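Local coordinates for protein ATP-dependent DNA helicase uvsW (Enterobacteria phage T4, PDB 1RIF) that couples ATP hydrolysis to 3'-5' unwinding and branch migration of DNA in phage T4 recombination-dependent repair and the reorganization of stalled replication forks, at residues E233-T238 / S259-D264; R130-L135 / Q271-F276. The protein carries 1 engineered substitution. One frame throughout, in Å; residues are numbered along the deposited sequence.

Contact 1: residues E233-T238 / S259-D264; sequences ECHLAT and SGSLRD. With AU (gold ion), chain D.
The predicted DEAH box of this superfamily 2 helicase, whose last three residues are Glu233-His235, meets the Ser259-Gly260-Ser261 turn, probably the counterpart of helicase motif III. Both follow neighbouring parallel strands of the first RecA-like (helicase ATP-binding) domain, in this N-terminal piece of the protein, so the CA atoms of Glu233 and Ser259 lie 4.8 Å apart. His235, in a short 3-10 turn, carries most of the contact. Its CG sits between the backbone N and carbonyl carbon (chi1 61°), a crowded position that swings the imidazole across the gap. Ser261 CB lies 3.9 Å from the centroid of the His235 ring, almost on its normal, in a CH-pi contact, while Leu236 CG covers the opposite face near the rim. Ser259 forms an ST turn: its OG, whose modelled position is less certain, accepts from Ser261 N at 3.1 Å. Within 233-238, His235 NE2 gives Glu233 OE1 a weak bond of 3.4 Å. That oxygen also accepts from a water 2.5 Å away, which accepts from Gly260 N, and is salt-bridged to Arg141, probably the engineered residue of the predicted ATP-binding loop (the P-loop). Cys234 SG holds at 2.5 Å a gold ion, probably a heavy-atom derivative and not a functional metal. In this form of the protein the arginine and the water would favour an ionised Glu233, the water tying it to Gly260 N.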
# COMPACT_ATOMS: atom_id res chain seq x y z
N GLU A 233 -6.28 -7.05 -4.98
CA GLU A 233 -7.73 -6.91 -4.82
C GLU A 233 -7.96 -6.00 -3.62
O GLU A 233 -8.75 -6.30 -2.73
CB GLU A 233 -8.40 -8.26 -4.56
CG GLU A 233 -8.29 -9.24 -5.68
CD GLU A 233 -9.01 -8.78 -6.93
OE1 GLU A 233 -8.69 -7.70 -7.45
OE2 GLU A 233 -9.91 -9.52 -7.39
N CYS A 234 -7.25 -4.88 -3.59
CA CYS A 234 -7.37 -3.95 -2.48
C CYS A 234 -8.76 -3.36 -2.30
O CYS A 234 -9.05 -2.77 -1.27
CB CYS A 234 -6.32 -2.83 -2.60
SG CYS A 234 -6.13 -2.06 -4.25
N HIS A 235 -9.62 -3.53 -3.31
CA HIS A 235 -10.98 -3.00 -3.22
C HIS A 235 -11.82 -3.84 -2.26
O HIS A 235 -12.90 -3.43 -1.84
CB HIS A 235 -11.62 -2.92 -4.63
CG HIS A 235 -11.74 -4.25 -5.32
ND1 HIS A 235 -12.90 -4.99 -5.31
CD2 HIS A 235 -10.84 -4.96 -6.04
CE1 HIS A 235 -12.71 -6.11 -5.99
NE2 HIS A 235 -11.47 -6.12 -6.44
N LEU A 236 -11.30 -5.00 -1.89
CA LEU A 236 -12.00 -5.89 -0.97
C LEU A 236 -11.60 -5.58 0.46
O LEU A 236 -12.18 -6.09 1.41
CB LEU A 236 -11.69 -7.34 -1.31
CG LEU A 236 -12.10 -7.76 -2.73
CD1 LEU A 236 -11.54 -9.14 -3.03
CD2 LEU A 236 -13.62 -7.73 -2.86
N ALA A 237 -10.58 -4.74 0.62
CA ALA A 237 -10.11 -4.37 1.95
C ALA A 237 -11.11 -3.42 2.59
O ALA A 237 -11.73 -2.60 1.90
CB ALA A 237 -8.75 -3.69 1.84
N THR A 238 -11.29 -3.53 3.90
CA THR A 238 -12.22 -2.66 4.62
C THR A 238 -11.47 -1.50 5.29
O THR A 238 -10.25 -1.58 5.50
CB THR A 238 -13.01 -3.41 5.71
OG1 THR A 238 -12.12 -3.81 6.75
CG2 THR A 238 -13.70 -4.64 5.12
N SER A 259 -5.99 -3.61 -8.36
CA SER A 259 -7.41 -3.85 -8.49
C SER A 259 -7.98 -3.40 -9.82
O SER A 259 -7.60 -2.36 -10.34
CB SER A 259 -8.14 -3.14 -7.35
OG SER A 259 -9.54 -3.20 -7.50
N GLY A 260 -8.89 -4.20 -10.36
CA GLY A 260 -9.53 -3.85 -11.61
C GLY A 260 -10.89 -3.24 -11.33
O GLY A 260 -11.56 -2.75 -12.23
N SER A 261 -11.28 -3.26 -10.06
CA SER A 261 -12.57 -2.72 -9.63
C SER A 261 -12.45 -1.68 -8.51
O SER A 261 -12.80 -1.95 -7.36
CB SER A 261 -13.45 -3.88 -9.15
OG SER A 261 -13.40 -4.96 -10.07
N LEU A 262 -11.98 -0.47 -8.84
CA LEU A 262 -11.83 0.56 -7.82
C LEU A 262 -13.16 1.15 -7.35
O LEU A 262 -14.16 1.14 -8.07
CB LEU A 262 -10.94 1.69 -8.33
CG LEU A 262 -9.61 1.28 -8.96
CD1 LEU A 262 -8.81 2.52 -9.28
CD2 LEU A 262 -8.84 0.37 -8.02
N ARG A 263 -13.15 1.68 -6.12
CA ARG A 263 -14.33 2.29 -5.51
C ARG A 263 -14.45 3.79 -5.80
O ARG A 263 -14.65 4.60 -4.89
CB ARG A 263 -14.31 2.03 -4.00
CG ARG A 263 -14.14 0.57 -3.65
CD ARG A 263 -14.35 0.32 -2.18
NE ARG A 263 -15.73 0.57 -1.78
CZ ARG A 263 -16.19 0.41 -0.55
NH1 ARG A 263 -15.38 0.00 0.42
NH2 ARG A 263 -17.47 0.66 -0.28
N ASP A 264 -14.33 4.16 -7.08
CA ASP A 264 -14.40 5.55 -7.52
C ASP A 264 -15.56 6.34 -6.90
O ASP A 264 -15.37 7.45 -6.41
CB ASP A 264 -14.53 5.61 -9.05
CG ASP A 264 -13.39 4.92 -9.75
OD1 ASP A 264 -12.22 5.23 -9.43
OD2 ASP A 264 -13.65 4.08 -10.64
AU AU D . -8.14 -0.54 -4.22
O HOH W 1 -9.75 -6.66 -9.51

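Contact 2: residues R130-L135 / Q271-F276; sequences RRILNL and QYVGMF
A buried helix-on-sheet packing, apolar in its side chains, joins strand 130-133, an inner strand of the parallel sheet, to the last turns of helix 269-276. Ile132 is the chief residue on the strand. Its chain is extended (chi2 178°), reaching CD1 out across the helix, with CG1 3.7 Å from Phe276 CB, the two side chains crossing at about a right angle. Farther out, Ile132 CD1 rests 4.1 Å from Val273 CG1, approached obliquely. A branched aliphatic side chain suits this place between strand and helix, having no polar group of its own to satisfy. The helix belongs to a beta-alpha-beta crossover: it links strand 254-258 to strand 278-280 and passes over strand 130-133, which lies between them. The axes of strand 130-133 and helix segment 271-276 approach to 7.6 Å, their directions 129° apart. Phe276 O comes within 2.9 Å of Arg131 N, but at too poor an angle for a hydrogen bond. The Phe276 ring, with Met275 CG 3.7 Å above its plane, turns from the strand toward Met229 and Asn231 of strand 226-232. Arg130 and Arg131 send their charged ends elsewhere, Arg130 by cation-pi to Phe62 and Arg131 in a salt bridge to Glu124.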
# COMPACT_ATOMS: atom_id res chain seq x y z
N ARG A 130 4.52 4.49 -4.18
CA ARG A 130 3.22 3.97 -3.77
C ARG A 130 2.10 4.38 -4.72
O ARG A 130 1.90 5.56 -4.98
CB ARG A 130 2.91 4.44 -2.34
CG ARG A 130 2.84 5.96 -2.16
CD ARG A 130 3.04 6.38 -0.70
NE ARG A 130 4.41 6.14 -0.24
CZ ARG A 130 5.47 6.84 -0.63
NH1 ARG A 130 5.35 7.85 -1.49
NH2 ARG A 130 6.68 6.53 -0.17
N ARG A 131 1.38 3.38 -5.23
CA ARG A 131 0.28 3.60 -6.17
C ARG A 131 -0.81 2.53 -6.06
O ARG A 131 -0.60 1.45 -5.50
CB ARG A 131 0.76 3.55 -7.62
CG ARG A 131 1.84 4.51 -8.01
CD ARG A 131 1.29 5.72 -8.72
NE ARG A 131 1.75 6.95 -8.07
CZ ARG A 131 2.06 8.07 -8.72
NH1 ARG A 131 1.95 8.12 -10.04
NH2 ARG A 131 2.47 9.13 -8.04
N ILE A 132 -1.98 2.87 -6.60
CA ILE A 132 -3.07 1.91 -6.68
C ILE A 132 -2.92 1.58 -8.16
O ILE A 132 -3.17 2.42 -9.02
CB ILE A 132 -4.46 2.53 -6.47
CG1 ILE A 132 -4.71 2.80 -4.99
CG2 ILE A 132 -5.51 1.57 -7.00
CD1 ILE A 132 -6.05 3.45 -4.74
N LEU A 133 -2.47 0.36 -8.44
CA LEU A 133 -2.28 -0.08 -9.80
C LEU A 133 -3.62 -0.60 -10.29
O LEU A 133 -4.07 -1.67 -9.89
CB LEU A 133 -1.21 -1.16 -9.85
CG LEU A 133 0.13 -0.74 -9.24
CD1 LEU A 133 1.08 -1.93 -9.26
CD2 LEU A 133 0.71 0.44 -10.01
N ASN A 134 -4.25 0.18 -11.16
CA ASN A 134 -5.56 -0.18 -11.69
C ASN A 134 -5.45 -1.03 -12.95
O ASN A 134 -5.51 -0.52 -14.06
CB ASN A 134 -6.34 1.11 -11.96
CG ASN A 134 -7.75 0.84 -12.44
OD1 ASN A 134 -8.39 -0.12 -12.01
ND2 ASN A 134 -8.25 1.71 -13.31
N LEU A 135 -5.30 -2.35 -12.77
CA LEU A 135 -5.20 -3.26 -13.91
C LEU A 135 -6.16 -4.42 -13.76
O LEU A 135 -6.39 -4.89 -12.64
CB LEU A 135 -3.77 -3.81 -14.06
CG LEU A 135 -2.62 -3.06 -13.39
CD1 LEU A 135 -2.55 -3.49 -11.94
CD2 LEU A 135 -1.32 -3.39 -14.09
N GLN A 271 -9.57 6.76 1.88
CA GLN A 271 -8.64 6.02 2.71
C GLN A 271 -7.90 4.89 2.00
O GLN A 271 -7.02 4.26 2.58
CB GLN A 271 -9.31 5.49 3.99
CG GLN A 271 -10.43 4.51 3.82
CD GLN A 271 -10.91 3.95 5.16
OE1 GLN A 271 -11.99 3.38 5.24
NE2 GLN A 271 -10.09 4.11 6.20
N TYR A 272 -8.24 4.65 0.73
CA TYR A 272 -7.53 3.63 -0.03
C TYR A 272 -6.32 4.32 -0.65
O TYR A 272 -5.26 3.72 -0.77
CB TYR A 272 -8.44 2.99 -1.09
CG TYR A 272 -9.55 2.13 -0.50
CD1 TYR A 272 -10.70 2.72 0.04
CD2 TYR A 272 -9.41 0.74 -0.40
CE1 TYR A 272 -11.69 1.95 0.65
CE2 TYR A 272 -10.40 -0.04 0.21
CZ TYR A 272 -11.53 0.57 0.74
OH TYR A 272 -12.50 -0.18 1.37
N VAL A 273 -6.47 5.58 -1.04
CA VAL A 273 -5.34 6.31 -1.61
C VAL A 273 -4.44 6.74 -0.46
O VAL A 273 -3.24 6.94 -0.63
CB VAL A 273 -5.79 7.55 -2.42
CG1 VAL A 273 -6.91 7.17 -3.38
CG2 VAL A 273 -6.24 8.65 -1.51
N GLY A 274 -5.02 6.87 0.73
CA GLY A 274 -4.24 7.24 1.90
C GLY A 274 -3.36 6.07 2.31
O GLY A 274 -2.29 6.25 2.86
N MET A 275 -3.83 4.85 2.02
CA MET A 275 -3.09 3.65 2.36
C MET A 275 -2.20 3.15 1.22
O MET A 275 -1.12 2.61 1.47
CB MET A 275 -4.06 2.53 2.75
CG MET A 275 -3.41 1.16 2.96
SD MET A 275 -2.25 1.10 4.35
CE MET A 275 -2.53 -0.54 4.99
N PHE A 276 -2.64 3.34 -0.02
CA PHE A 276 -1.89 2.85 -1.18
C PHE A 276 -1.31 3.85 -2.19
O PHE A 276 -0.57 3.44 -3.08
CB PHE A 276 -2.77 1.86 -1.96
CG PHE A 276 -3.13 0.64 -1.18
CD1 PHE A 276 -4.43 0.46 -0.72
CD2 PHE A 276 -2.17 -0.33 -0.89
CE1 PHE A 276 -4.77 -0.66 0.03
CE2 PHE A 276 -2.50 -1.45 -0.15
CZ PHE A 276 -3.80 -1.62 0.32

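In the fold
Contact 2 is core and contact 1 only partly buried, and their centres lie 9 Å apart. Along the chain, contact 1 is nested within the loop that contact 2 closes. Both draw on the same sheet: contact 1 joins the loops after strands 226-232 and 254-258, whereas contact 2 packs a helix over the body of strand 130-133. Carboxylate, imidazole, hydroxyl and water suit the loop ends beside the predicted ATP site, and branched aliphatic and aromatic groups suit the interior. Tyr272 bridges the two: its OH probably hydrogen-bonds both Ala237 O, at 2.6 Å, and Arg263 NH1, and so links the helix of contact 2 to both loops of contact 1.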